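PDB 2HO1: type IV pilus assembly protein PilF from Pseudomonas aeruginosa, which acts as an outer-membrane lipoprotein, built of tetratricopeptide repeats, that is essential for localizing PilQ to the outer membrane and assembling it into the type IV pilus secretin. Local coordinates for residues A[91-94]-A[95-98]; A[109-112]-A[113-117]; A[154-157]-A[158-161]; A[172-175]-A[176-179]. All blocks are in the same frame, centred on the assembly; numbering follows the deposited sequence.

Overall arrangement
Following the chain from its N terminus, the four contacts come in series: each joins residues a few places apart, so none closes a long loop, and none nests or crosses. Contact 1 is a turn inside helix 87-100 and contact 2 a turn inside the next helix, 105-117. These two meet, tying the helices together around Tyr111. Contacts 3 and 4 are both helix starts, built on Lys156-Pro157 and Gln174-Pro175, and open the consecutive helices 157-170 and 175-187 with their centres about 17 Å apart. Contacts 1 and 4 lie on opposite sides of the chain's centre, about 30 Å between centres. In this chain only contact 3 touches the second subunit, partly at that copy's Leu98.

Contact 1. Residues A[91-94]-A[95-98]; sequences DEEY and RKAL
An i to i+4 salt bridge on helix 87-100, within what is probably the second tetratricopeptide repeat, joins Asp91 to Arg95. Asp91 OD2 accepts from Arg95 NE at 2.8 Å, on the syn side of the carboxylate, but the bond is bent (131° at the hydrogen) and the carboxylate and guanidinium planes stand 70° apart. The aspartate's CG lies anti to its backbone N (chi1 -171°), which swings the carboxylate along the helix to where the extended arginine arm passes. OD1 forms a salt bridge with Arg120 and a hydrogen bond with Tyr111 OH of helix 105-117, in the same chain.

Lys96 lies near two acids without a direct salt bridge to either. Its straight chain runs alongside Glu92, with CE 3.9 Å from Glu92 CG, and crosses Glu93, whose OE2 stays 4.0 Å from Lys96 NZ. A water closes that gap, donating to Glu93 OE2 at 2.8 Å and accepting from Lys96 NZ at 3.1 Å; Glu93 OE1 is hydrogen-bonded to His74 ND1. Leu98 N donates to Tyr94 O at 3.1 Å. Tyr94, its OH bonded to Gln82, packs on helices 71-83 and 105-117, Leu98 on the latter. With Arg120 and Arg127 close to Arg95, Asp91, and Glu123 more distantly, probably balance the arginines gathered here.

Contact 2. Residues A[109-112]-A[113-117]; sequences NNYG and GFLYE
Tyr111, Phe114 and Leu115 form a largely apolar cluster, apart from the tyrosine hydroxyl turned to Asp91, along one turn of helix 105-117. The helix belongs to the third repeat, as inferred from sequence, of a tetratricopeptide array in which packing between successive helices builds the superhelix.

Leu115, four residues on from Tyr111, sets CD1 over the middle of the tyrosine ring in a CH-pi contact, 3.9 Å from the centroid and only 6° off the ring normal. Its CG lies anti to its carbonyl carbon (chi1 -68°), which turns the branched end back along the helix to the ring. Phe114 arrives differently: CD2 meets Tyr111 CE1 at 3.7 Å, rim against rim, each atom near the plane of the other ring. The opposite face of Tyr111 is met by Tyr94 of helix 87-100, chiefly its CB, with its ring displaced and about 25° from parallel. A flat, wide ring suits this place because it offers two faces and an edge.

Asn109 OD1 accepts from Asn146 ND2, linking this helix to helix 140-153.

Backbone bonds keep the turn regular. Leu115 N donates to Tyr111 O at 2.7 Å in a nearly straight bond. Gly112 and Gly113 contribute backbone alone: Gly112 O accepts from Tyr116 N at 2.9 Å and also lies 3.4 Å from Tyr116 CB, while Gly113 O takes Glu117 N at 3.1 Å.

Contact 3. Residues A[154-157]-A[158-161]; sequences MKKP and AQAK
The N-cap of helix 157-170, in the putative fourth tetratricopeptide repeat, brings Lys156 against Gln159; Lys156 holds the N-cap position and Pro157 opens the first turn. Proline suits this place, since its nitrogen has no hydrogen to offer and an N-H at this position would have no acceptor within the helix. Lys156 O accepts from Ala160 N at 2.9 Å, in the carbonyl plane, and Pro157 O takes Lys161 N at 3.0 Å.

The two long side chains cross at an angle, Lys156 CD lying 3.5 Å from Gln159 NE2. With CG anti to its backbone N (chi1 -178°), Gln159 stretches its amide out to the lysine. One water bridges the ammonium and the amide, accepting from Lys156 NZ at 3.1 Å and from Gln159 NE2 at 3.2 Å, while Gln159 OE1 bonds to Ser151 OG.

Asp101 of the second subunit accepts from the backbone N of Ala158 and Gln159, its negative charge probably favoured by the helix N terminus, and Lys156 NZ donates a hydrogen bond to Leu98 O of that subunit. Just upstream, Lys155 with its positive phi is the C-prime residue of the Schellman motif that ends helix 140-153. The small Ala160 packs on Ser151 and Leu152 of that helix, while Pro157 and Lys161 face helix 175-187.

Contact 4. Residues A[172-175]-A[176-179]; sequences RNQP and SVAL
Gln174 and Val177 pack together where helix 175-187 begins, at the start of the likely fifth tetratricopeptide repeat. Gln174 is the N-cap and Pro175 the first helical residue, a good place for a ring that fixes phi and has no N-H to give. Asn173, just before, is the centre of an inverse gamma turn that leads the chain in.

Ser176 comes first along the helix. Its short polar side chain suits an exposed position, and OG reaches Glu145 of helix 140-153 with a hydrogen bond.

Val177 is next, and carries the side-chain contact. Its CG2, anti to the carbonyl carbon, lies beside the glutamine, 3.9 Å from Gln174 CB and 3.8 Å from Gln174 OE1. The two side chains point the same way, so the CG2 methyl of the branched valine rests along the extended glutamine chain, whose NE2 is held by Asn171 O and Ser167 OG. Beyond, Val177 touches Phe164 and Leu168 of helix 157-170, as fits a compact apolar residue between helices. Val177 N also gives a weak bond to Gln174 O at 3.0 Å, bent to 126°.

Ala178 shares that carbonyl with a much straighter bond, N to Gln174 O at 3.0 Å and 168°. Ala178 CB lies 3.4 Å from Pro175 O and fits against Phe201 of helix 191-202.

Leu179 carries its branched end away from Pro175, to Phe201 and to Leu214 of helix 209-221, while its backbone N donates to Pro175 O at 2.9 Å.

Contact 1. Residues A[91-94]-A[95-98]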
loop_
_atom_site.group_PDB
_atom_site.type_symbol
_atom_site.label_atom_id
_atom_site.label_comp_id
_atom_site.label_asym_id
_atom_site.label_seq_id
_atom_site.Cartn_x
_atom_site.Cartn_y
_atom_site.Cartn_z
ATOM N N ASP A 91 -7.160 21.024 -3.739
ATOM C CA ASP A 91 -6.062 20.214 -4.256
ATOM C C ASP A 91 -4.717 20.913 -4.041
ATOM O O ASP A 91 -3.720 20.300 -3.605
ATOM C CB ASP A 91 -6.231 19.939 -5.763
ATOM C CG ASP A 91 -5.230 18.922 -6.273
ATOM O OD1 ASP A 91 -5.520 17.717 -6.144
ATOM O OD2 ASP A 91 -4.149 19.315 -6.765
ATOM N N GLU A 92 -4.677 22.201 -4.359
ATOM C CA GLU A 92 -3.435 22.951 -4.180
ATOM C C GLU A 92 -2.997 23.010 -2.692
ATOM O O GLU A 92 -1.797 22.989 -2.378
ATOM C CB GLU A 92 -3.616 24.371 -4.692
ATOM C CG GLU A 92 -2.384 25.241 -4.567
ATOM C CD GLU A 92 -2.640 26.615 -5.141
ATOM O OE1 GLU A 92 -3.118 27.498 -4.413
ATOM O OE2 GLU A 92 -2.393 26.795 -6.342
ATOM N N GLU A 93 -3.961 23.121 -1.790
ATOM C CA GLU A 93 -3.618 23.189 -0.378
ATOM C C GLU A 93 -3.202 21.812 0.142
ATOM O O GLU A 93 -2.321 21.711 0.981
ATOM C CB GLU A 93 -4.781 23.742 0.426
ATOM C CG GLU A 93 -4.947 25.268 0.317
ATOM C CD GLU A 93 -3.686 26.034 0.710
ATOM O OE1 GLU A 93 -3.083 25.733 1.771
ATOM O OE2 GLU A 93 -3.297 26.957 -0.036
ATOM N N TYR A 94 -3.866 20.757 -0.330
ATOM C CA TYR A 94 -3.477 19.406 0.037
ATOM C C TYR A 94 -2.048 19.131 -0.406
ATOM O O TYR A 94 -1.269 18.537 0.331
ATOM C CB TYR A 94 -4.440 18.378 -0.558
ATOM C CG TYR A 94 -5.616 18.043 0.333
ATOM C CD1 TYR A 94 -5.427 17.679 1.658
ATOM C CD2 TYR A 94 -6.915 18.087 -0.152
ATOM C CE1 TYR A 94 -6.496 17.372 2.473
ATOM C CE2 TYR A 94 -7.989 17.781 0.655
ATOM C CZ TYR A 94 -7.775 17.423 1.967
ATOM O OH TYR A 94 -8.843 17.116 2.774
ATOM N N ARG A 95 -1.689 19.587 -1.600
ATOM C CA ARG A 95 -0.335 19.380 -2.087
ATOM C C ARG A 95 0.689 20.198 -1.317
ATOM O O ARG A 95 1.795 19.725 -1.084
ATOM C CB ARG A 95 -0.240 19.676 -3.588
ATOM C CG ARG A 95 -0.958 18.662 -4.439
ATOM C CD ARG A 95 -0.653 18.959 -5.881
ATOM N NE ARG A 95 -1.552 18.353 -6.848
ATOM C CZ ARG A 95 -1.540 17.072 -7.219
ATOM N NH1 ARG A 95 -0.669 16.212 -6.682
ATOM N NH2 ARG A 95 -2.370 16.661 -8.179
ATOM N N LYS A 96 0.338 21.420 -0.921
ATOM C CA LYS A 96 1.279 22.234 -0.160
ATOM C C LYS A 96 1.501 21.607 1.212
ATOM O O LYS A 96 2.596 21.652 1.739
ATOM C CB LYS A 96 0.783 23.680 0.020
ATOM C CG LYS A 96 0.770 24.504 -1.289
ATOM C CD LYS A 96 0.370 25.943 -1.012
ATOM C CE LYS A 96 0.393 26.783 -2.279
ATOM N NZ LYS A 96 0.013 28.192 -1.952
ATOM N N ALA A 97 0.448 21.038 1.784
ATOM C CA ALA A 97 0.524 20.390 3.087
ATOM C C ALA A 97 1.490 19.188 3.012
ATOM O O ALA A 97 2.300 18.983 3.908
ATOM C CB ALA A 97 -0.855 19.941 3.493
ATOM N N LEU A 98 1.412 18.420 1.930
ATOM C CA LEU A 98 2.282 17.272 1.722
ATOM C C LEU A 98 3.702 17.601 1.224
ATOM O O LEU A 98 4.566 16.739 1.218
ATOM C CB LEU A 98 1.628 16.312 0.741
ATOM C CG LEU A 98 0.319 15.759 1.298
ATOM C CD1 LEU A 98 -0.421 15.041 0.186
ATOM C CD2 LEU A 98 0.624 14.807 2.497
HETATM O O HOH W 1 -1.311 28.732 0.815
#

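Contact 2. Residues A[109-112]-A[113-117]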
loop_
_atom_site.group_PDB
_atom_site.type_symbol
_atom_site.label_atom_id
_atom_site.label_comp_id
_atom_site.label_asym_id
_atom_site.label_seq_id
_atom_site.Cartn_x
_atom_site.Cartn_y
_atom_site.Cartn_z
ATOM N N ASN A 109 -4.425 10.687 4.124
ATOM C CA ASN A 109 -5.736 10.053 4.139
ATOM C C ASN A 109 -6.844 11.053 3.797
ATOM O O ASN A 109 -7.739 10.719 3.057
ATOM C CB ASN A 109 -6.007 9.375 5.493
ATOM C CG ASN A 109 -7.351 8.657 5.519
ATOM O OD1 ASN A 109 -7.635 7.798 4.680
ATOM N ND2 ASN A 109 -8.177 9.003 6.477
ATOM N N ASN A 110 -6.772 12.276 4.336
ATOM C CA ASN A 110 -7.758 13.299 4.023
ATOM C C ASN A 110 -7.702 13.616 2.510
ATOM O O ASN A 110 -8.742 13.773 1.863
ATOM C CB ASN A 110 -7.478 14.579 4.811
ATOM C CG ASN A 110 -7.826 14.446 6.311
ATOM O OD1 ASN A 110 -8.535 13.537 6.706
ATOM N ND2 ASN A 110 -7.334 15.363 7.125
ATOM N N TYR A 111 -6.494 13.728 1.960
ATOM C CA TYR A 111 -6.345 14.012 0.541
ATOM C C TYR A 111 -6.881 12.850 -0.329
ATOM O O TYR A 111 -7.620 13.075 -1.310
ATOM C CB TYR A 111 -4.875 14.348 0.222
ATOM C CG TYR A 111 -4.587 14.801 -1.224
ATOM C CD1 TYR A 111 -5.557 15.486 -1.989
ATOM C CD2 TYR A 111 -3.322 14.602 -1.792
ATOM C CE1 TYR A 111 -5.254 15.958 -3.282
ATOM C CE2 TYR A 111 -3.010 15.074 -3.074
ATOM C CZ TYR A 111 -3.986 15.750 -3.817
ATOM O OH TYR A 111 -3.689 16.137 -5.116
ATOM N N GLY A 112 -6.539 11.612 0.024
ATOM C CA GLY A 112 -7.053 10.487 -0.739
ATOM C C GLY A 112 -8.570 10.407 -0.676
ATOM O O GLY A 112 -9.249 9.961 -1.648
ATOM N N GLY A 113 -9.113 10.827 0.470
ATOM C CA GLY A 113 -10.566 10.849 0.632
ATOM C C GLY A 113 -11.121 11.903 -0.352
ATOM O O GLY A 113 -12.138 11.691 -1.021
ATOM N N PHE A 114 -10.424 13.033 -0.441
ATOM C CA PHE A 114 -10.810 14.139 -1.346
ATOM C C PHE A 114 -10.754 13.605 -2.788
ATOM O O PHE A 114 -11.716 13.756 -3.568
ATOM C CB PHE A 114 -9.835 15.315 -1.184
ATOM C CG PHE A 114 -9.938 16.352 -2.285
ATOM C CD1 PHE A 114 -11.072 17.165 -2.398
ATOM C CD2 PHE A 114 -8.921 16.489 -3.226
ATOM C CE1 PHE A 114 -11.188 18.110 -3.443
ATOM C CE2 PHE A 114 -9.022 17.412 -4.265
ATOM C CZ PHE A 114 -10.160 18.229 -4.374
ATOM N N LEU A 115 -9.634 12.969 -3.132
ATOM C CA LEU A 115 -9.460 12.416 -4.472
ATOM C C LEU A 115 -10.572 11.446 -4.842
ATOM O O LEU A 115 -11.033 11.442 -5.987
ATOM C CB LEU A 115 -8.085 11.758 -4.620
ATOM C CG LEU A 115 -6.958 12.794 -4.570
ATOM C CD1 LEU A 115 -5.618 12.079 -4.381
ATOM C CD2 LEU A 115 -6.978 13.670 -5.851
ATOM N N TYR A 116 -11.012 10.643 -3.876
ATOM C CA TYR A 116 -12.101 9.679 -4.074
ATOM C C TYR A 116 -13.420 10.431 -4.426
ATOM O O TYR A 116 -14.143 10.043 -5.341
ATOM C CB TYR A 116 -12.289 8.850 -2.799
ATOM C CG TYR A 116 -13.552 8.001 -2.738
ATOM C CD1 TYR A 116 -13.683 6.862 -3.524
ATOM C CD2 TYR A 116 -14.611 8.347 -1.908
ATOM C CE1 TYR A 116 -14.829 6.092 -3.493
ATOM C CE2 TYR A 116 -15.778 7.574 -1.864
ATOM C CZ TYR A 116 -15.871 6.452 -2.664
ATOM O OH TYR A 116 -16.993 5.670 -2.655
ATOM N N GLU A 117 -13.728 11.492 -3.685
ATOM C CA GLU A 117 -14.921 12.295 -3.943
ATOM C C GLU A 117 -14.847 12.946 -5.326
ATOM O O GLU A 117 -15.871 13.188 -5.952
ATOM C CB GLU A 117 -15.048 13.400 -2.897
ATOM C CG GLU A 117 -15.486 12.929 -1.539
ATOM C CD GLU A 117 -15.235 13.956 -0.441
ATOM O OE1 GLU A 117 -14.976 15.145 -0.744
ATOM O OE2 GLU A 117 -15.301 13.562 0.741
#

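Contact 3. Residues A[154-157]-A[158-161]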
loop_
_atom_site.group_PDB
_atom_site.type_symbol
_atom_site.label_atom_id
_atom_site.label_comp_id
_atom_site.label_asym_id
_atom_site.label_seq_id
_atom_site.Cartn_x
_atom_site.Cartn_y
_atom_site.Cartn_z
HETATM N N MSE A 154 -13.086 0.809 -8.698
HETATM C CA MSE A 154 -12.172 0.289 -9.699
HETATM C C MSE A 154 -12.658 -1.087 -10.128
HETATM O O MSE A 154 -11.948 -1.825 -10.811
HETATM C CB MSE A 154 -10.754 0.179 -9.137
HETATM C CG MSE A 154 -10.113 1.506 -8.730
HETATM SE SE MSE A 154 -8.349 1.188 -7.982
HETATM C CE MSE A 154 -7.488 2.731 -8.644
ATOM N N LYS A 155 -13.874 -1.431 -9.721
ATOM C CA LYS A 155 -14.478 -2.719 -10.056
ATOM C C LYS A 155 -13.686 -3.928 -9.558
ATOM O O LYS A 155 -13.558 -4.919 -10.264
ATOM C CB LYS A 155 -14.684 -2.870 -11.580
ATOM C CG LYS A 155 -15.433 -1.738 -12.300
ATOM C CD LYS A 155 -16.667 -1.216 -11.556
ATOM C CE LYS A 155 -17.342 -0.048 -12.339
ATOM N NZ LYS A 155 -18.098 0.929 -11.462
ATOM N N LYS A 156 -13.143 -3.838 -8.347
ATOM C CA LYS A 156 -12.411 -4.954 -7.771
ATOM C C LYS A 156 -12.988 -5.265 -6.396
ATOM O O LYS A 156 -12.363 -4.992 -5.356
ATOM C CB LYS A 156 -10.918 -4.630 -7.665
ATOM C CG LYS A 156 -10.155 -4.688 -8.991
ATOM C CD LYS A 156 -8.655 -4.669 -8.713
ATOM C CE LYS A 156 -7.807 -5.047 -9.922
ATOM N NZ LYS A 156 -6.396 -5.256 -9.470
ATOM N N PRO A 157 -14.206 -5.825 -6.375
ATOM C CA PRO A 157 -14.888 -6.176 -5.130
ATOM C C PRO A 157 -14.176 -7.162 -4.200
ATOM O O PRO A 157 -14.337 -7.067 -2.978
ATOM C CB PRO A 157 -16.257 -6.684 -5.606
ATOM C CG PRO A 157 -15.975 -7.236 -6.973
ATOM C CD PRO A 157 -15.048 -6.160 -7.540
ATOM N N ALA A 158 -13.403 -8.104 -4.749
ATOM C CA ALA A 158 -12.699 -9.047 -3.880
ATOM C C ALA A 158 -11.576 -8.281 -3.145
ATOM O O ALA A 158 -11.299 -8.493 -1.962
ATOM C CB ALA A 158 -12.121 -10.220 -4.709
ATOM N N GLN A 159 -10.955 -7.364 -3.863
ATOM C CA GLN A 159 -9.902 -6.551 -3.309
ATOM C C GLN A 159 -10.503 -5.585 -2.264
ATOM O O GLN A 159 -9.929 -5.377 -1.200
ATOM C CB GLN A 159 -9.242 -5.757 -4.430
ATOM C CG GLN A 159 -8.103 -4.916 -3.978
ATOM C CD GLN A 159 -7.442 -4.225 -5.139
ATOM O OE1 GLN A 159 -7.667 -3.022 -5.390
ATOM N NE2 GLN A 159 -6.624 -4.985 -5.874
ATOM N N ALA A 160 -11.658 -5.004 -2.581
ATOM C CA ALA A 160 -12.322 -4.089 -1.663
ATOM C C ALA A 160 -12.574 -4.825 -0.340
ATOM O O ALA A 160 -12.329 -4.294 0.757
ATOM C CB ALA A 160 -13.673 -3.610 -2.269
ATOM N N LYS A 161 -13.037 -6.064 -0.473
ATOM C CA LYS A 161 -13.359 -6.894 0.675
ATOM C C LYS A 161 -12.161 -7.057 1.589
ATOM O O LYS A 161 -12.295 -6.915 2.824
ATOM C CB LYS A 161 -13.872 -8.260 0.192
ATOM C CG LYS A 161 -14.324 -9.211 1.268
ATOM C CD LYS A 161 -14.710 -10.518 0.592
ATOM C CE LYS A 161 -14.897 -11.686 1.554
ATOM N NZ LYS A 161 -15.068 -12.944 0.741
HETATM O O HOH W 2 -5.712 -2.696 -7.894
#

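Contact 4. Residues A[172-175]-A[176-179]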
loop_
_atom_site.group_PDB
_atom_site.type_symbol
_atom_site.label_atom_id
_atom_site.label_comp_id
_atom_site.label_asym_id
_atom_site.label_seq_id
_atom_site.Cartn_x
_atom_site.Cartn_y
_atom_site.Cartn_z
ATOM N N ARG A 172 -13.359 -2.626 15.065
ATOM C CA ARG A 172 -14.579 -3.414 14.926
ATOM C C ARG A 172 -15.863 -2.610 14.926
ATOM O O ARG A 172 -16.853 -3.027 14.336
ATOM C CB ARG A 172 -14.657 -4.428 16.065
ATOM C CG ARG A 172 -13.496 -5.392 16.110
ATOM C CD ARG A 172 -13.553 -6.337 14.922
ATOM N NE ARG A 172 -12.468 -7.313 14.946
ATOM C CZ ARG A 172 -12.162 -8.101 13.921
ATOM N NH1 ARG A 172 -12.855 -8.014 12.784
ATOM N NH2 ARG A 172 -11.162 -8.967 14.026
ATOM N N ASN A 173 -15.846 -1.460 15.590
ATOM C CA ASN A 173 -17.034 -0.635 15.695
ATOM C C ASN A 173 -17.230 0.362 14.547
ATOM O O ASN A 173 -17.167 1.573 14.751
ATOM C CB ASN A 173 -17.010 0.089 17.049
ATOM C CG ASN A 173 -18.321 0.823 17.354
ATOM O OD1 ASN A 173 -19.324 0.659 16.644
ATOM N ND2 ASN A 173 -18.317 1.632 18.421
ATOM N N GLN A 174 -17.472 -0.147 13.340
ATOM C CA GLN A 174 -17.678 0.717 12.175
ATOM C C GLN A 174 -18.873 0.188 11.369
ATOM O O GLN A 174 -18.708 -0.583 10.425
ATOM C CB GLN A 174 -16.432 0.740 11.271
ATOM C CG GLN A 174 -15.123 1.159 11.935
ATOM C CD GLN A 174 -13.933 1.169 10.954
ATOM O OE1 GLN A 174 -13.709 2.149 10.237
ATOM N NE2 GLN A 174 -13.188 0.067 10.911
ATOM N N PRO A 175 -20.098 0.586 11.747
ATOM C CA PRO A 175 -21.311 0.139 11.046
ATOM C C PRO A 175 -21.242 0.316 9.530
ATOM O O PRO A 175 -21.665 -0.560 8.792
ATOM C CB PRO A 175 -22.406 0.998 11.674
ATOM C CG PRO A 175 -21.894 1.198 13.087
ATOM C CD PRO A 175 -20.435 1.511 12.847
ATOM N N SER A 176 -20.707 1.443 9.061
ATOM C CA SER A 176 -20.626 1.682 7.628
ATOM C C SER A 176 -19.757 0.659 6.888
ATOM O O SER A 176 -20.080 0.291 5.760
ATOM C CB SER A 176 -20.141 3.110 7.332
ATOM O OG SER A 176 -18.771 3.300 7.636
ATOM N N VAL A 177 -18.674 0.197 7.515
ATOM C CA VAL A 177 -17.808 -0.808 6.897
ATOM C C VAL A 177 -18.526 -2.144 6.946
ATOM O O VAL A 177 -18.508 -2.910 5.985
ATOM C CB VAL A 177 -16.407 -0.941 7.610
ATOM C CG1 VAL A 177 -15.577 -2.075 6.947
ATOM C CG2 VAL A 177 -15.648 0.378 7.518
ATOM N N ALA A 178 -19.175 -2.426 8.065
ATOM C CA ALA A 178 -19.922 -3.675 8.188
ATOM C C ALA A 178 -20.969 -3.776 7.091
ATOM O O ALA A 178 -21.246 -4.874 6.584
ATOM C CB ALA A 178 -20.593 -3.748 9.529
ATOM N N LEU A 179 -21.564 -2.641 6.732
ATOM C CA LEU A 179 -22.587 -2.622 5.683
ATOM C C LEU A 179 -21.987 -2.942 4.325
ATOM O O LEU A 179 -22.581 -3.693 3.549
ATOM C CB LEU A 179 -23.295 -1.253 5.628
ATOM C CG LEU A 179 -24.251 -1.037 4.452
ATOM C CD1 LEU A 179 -25.489 -1.903 4.607
ATOM C CD2 LEU A 179 -24.634 0.444 4.414
#